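Probable transcriptional regulatory protein aq_1575 (Aquifex aeolicus, PDB 1LFP) probably binds DNA and regulates transcription in the cytoplasm. Local coordinates at residues Thr110-His115 with Glu226-Val231. Sequence-based numbering, arbitrary orientation.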
loop_
_atom_site.group_PDB
_atom_site.type_symbol
_atom_site.label_atom_id
_atom_site.label_comp_id
_atom_site.label_asym_id
_atom_site.label_seq_id
_atom_site.Cartn_x
_atom_site.Cartn_y
_atom_site.Cartn_z
ATOM N N THR A 110 17.715 -0.558 -3.886
ATOM C CA THR A 110 17.927 -1.997 -3.921
ATOM C C THR A 110 18.836 -2.451 -2.807
ATOM O O THR A 110 18.588 -3.464 -2.134
ATOM C CB THR A 110 18.518 -2.442 -5.281
ATOM O OG1 THR A 110 17.577 -2.124 -6.306
ATOM C CG2 THR A 110 18.784 -3.946 -5.290
ATOM N N SER A 111 19.896 -1.692 -2.581
ATOM C CA SER A 111 20.804 -2.051 -1.516
ATOM C C SER A 111 20.135 -1.893 -0.138
ATOM O O SER A 111 20.296 -2.724 0.741
ATOM C CB SER A 111 22.074 -1.218 -1.632
ATOM O OG SER A 111 22.951 -1.456 -0.547
ATOM N N GLU A 112 19.354 -0.845 0.048
ATOM C CA GLU A 112 18.692 -0.674 1.340
ATOM C C GLU A 112 17.755 -1.857 1.580
ATOM O O GLU A 112 17.672 -2.410 2.692
ATOM C CB GLU A 112 17.858 0.609 1.343
ATOM C CG GLU A 112 18.590 1.866 0.882
ATOM C CD GLU A 112 17.650 3.054 0.686
ATOM O OE1 GLU A 112 16.853 3.340 1.590
ATOM O OE2 GLU A 112 17.719 3.715 -0.372
ATOM N N VAL A 113 17.062 -2.262 0.528
ATOM C CA VAL A 113 16.086 -3.347 0.655
ATOM C C VAL A 113 16.783 -4.672 0.872
ATOM O O VAL A 113 16.385 -5.455 1.752
ATOM C CB VAL A 113 15.161 -3.384 -0.562
ATOM C CG1 VAL A 113 14.342 -4.658 -0.547
ATOM C CG2 VAL A 113 14.228 -2.178 -0.534
ATOM N N ARG A 114 17.862 -4.900 0.124
ATOM C CA ARG A 114 18.631 -6.110 0.274
ATOM C C ARG A 114 19.126 -6.182 1.708
ATOM O O ARG A 114 18.994 -7.213 2.317
ATOM C CB ARG A 114 19.830 -6.152 -0.678
ATOM C CG ARG A 114 20.528 -7.528 -0.712
ATOM C CD ARG A 114 21.623 -7.589 -1.787
ATOM N NE ARG A 114 21.107 -7.301 -3.131
ATOM C CZ ARG A 114 20.447 -8.170 -3.898
ATOM N NH1 ARG A 114 20.213 -9.410 -3.475
ATOM N NH2 ARG A 114 20.009 -7.790 -5.097
ATOM N N HIS A 115 19.654 -5.067 2.249
ATOM C CA HIS A 115 20.162 -5.074 3.613
ATOM C C HIS A 115 19.056 -5.440 4.562
ATOM O O HIS A 115 19.267 -6.252 5.457
ATOM C CB HIS A 115 20.738 -3.707 4.045
ATOM C CG HIS A 115 22.119 -3.420 3.520
ATOM N ND1 HIS A 115 22.381 -3.211 2.185
ATOM C CD2 HIS A 115 23.314 -3.327 4.151
ATOM C CE1 HIS A 115 23.677 -3.003 2.013
ATOM N NE2 HIS A 115 24.267 -3.070 3.193
ATOM N N GLU A 226 8.850 -1.137 5.672
ATOM C CA GLU A 226 7.904 -0.029 5.749
ATOM C C GLU A 226 8.599 1.258 6.199
ATOM O O GLU A 226 8.177 2.367 5.848
ATOM C CB GLU A 226 6.777 -0.387 6.732
ATOM C CG GLU A 226 5.628 0.607 6.743
ATOM C CD GLU A 226 4.882 0.623 5.425
ATOM O OE1 GLU A 226 4.224 -0.396 5.110
ATOM O OE2 GLU A 226 4.962 1.645 4.707
ATOM N N GLU A 227 9.679 1.121 6.959
ATOM C CA GLU A 227 10.384 2.294 7.452
ATOM C C GLU A 227 11.257 2.997 6.428
ATOM O O GLU A 227 11.908 3.995 6.746
ATOM C CB GLU A 227 11.206 1.937 8.693
ATOM C CG GLU A 227 10.329 1.641 9.907
ATOM C CD GLU A 227 9.419 2.808 10.266
ATOM O OE1 GLU A 227 9.944 3.884 10.633
ATOM O OE2 GLU A 227 8.181 2.652 10.178
ATOM N N LEU A 228 11.280 2.478 5.204
ATOM C CA LEU A 228 12.058 3.098 4.155
ATOM C C LEU A 228 11.154 4.084 3.439
ATOM O O LEU A 228 9.997 3.771 3.074
ATOM C CB LEU A 228 12.584 2.046 3.159
ATOM C CG LEU A 228 13.444 0.933 3.758
ATOM C CD1 LEU A 228 13.885 -0.026 2.655
ATOM C CD2 LEU A 228 14.645 1.529 4.470
ATOM N N ASP A 229 11.677 5.292 3.274
ATOM C CA ASP A 229 10.981 6.368 2.599
ATOM C C ASP A 229 10.654 5.936 1.182
ATOM O O ASP A 229 9.653 6.329 0.617
ATOM C CB ASP A 229 11.874 7.611 2.520
ATOM C CG ASP A 229 11.793 8.473 3.760
ATOM O OD1 ASP A 229 12.688 9.328 3.929
ATOM O OD2 ASP A 229 10.842 8.302 4.558
ATOM N N ASP A 230 11.527 5.132 0.602
ATOM C CA ASP A 230 11.303 4.687 -0.783
ATOM C C ASP A 230 10.178 3.659 -0.880
ATOM O O ASP A 230 9.678 3.384 -1.965
ATOM C CB ASP A 230 12.575 4.049 -1.369
ATOM C CG ASP A 230 13.727 5.043 -1.555
ATOM O OD1 ASP A 230 13.478 6.247 -1.749
ATOM O OD2 ASP A 230 14.902 4.600 -1.542
ATOM N N VAL A 231 9.775 3.059 0.239
ATOM C CA VAL A 231 8.739 2.038 0.145
ATOM C C VAL A 231 7.309 2.570 0.294
ATOM O O VAL A 231 7.025 3.300 1.237
ATOM C CB VAL A 231 8.964 0.898 1.226
ATOM C CG1 VAL A 231 7.891 -0.148 1.094
ATOM C CG2 VAL A 231 10.371 0.266 1.050
#
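Glu112 and Val113, on helix 106-119, meet Leu228 and Asp230 of the loop that carries the chain from helix 212-226 into strand 231-239, tying the helix that follows strand 95-103 to the turn leading into strand 231-239, its antiparallel neighbour in the mixed sheet of the TACO1/YebC second and third domain region. The loop makes a type I beta turn from Leu228 to Val231, closed by Val231 N to Leu228 O at 2.9 Å.

The apolar part is one pair: Leu228 CD1 lies 3.9 Å from Val113 CG2, the two side chains meeting at a slant. Val113 also packs on Leu124 of strand 123-124. A looser contact sets a methyl against a carboxylate oxygen, Leu228 CD2 sitting 4.1 Å from Glu112 OE1, where the glutamate runs past the leucine in the opposite direction.

In the polar part Glu112 OE2 and Asp230 OD2, both acceptors, stand 3.2 Å apart without a hydrogen bond; their carboxylate planes are 58° apart. Arg108 NH1 makes salt bridges to both oxygens, which probably offsets their repulsion, and Thr109 OG1 is hydrogen-bonded to Asp230 OD2. Beyond CG the Glu112 chain is extended (chi2 170°), which carries its carboxylate across to the aspartate. Shortening Glu112 to an alanine removes the carboxylate, which would probably leave Arg108 NH1 with Asp230 as its remaining partner here and Leu228 CD2 less covered.

Within the helix, His115 ND1 donates to Ser111 O at 2.6 Å from above the carbonyl plane, on the face opposite that used by His115 N.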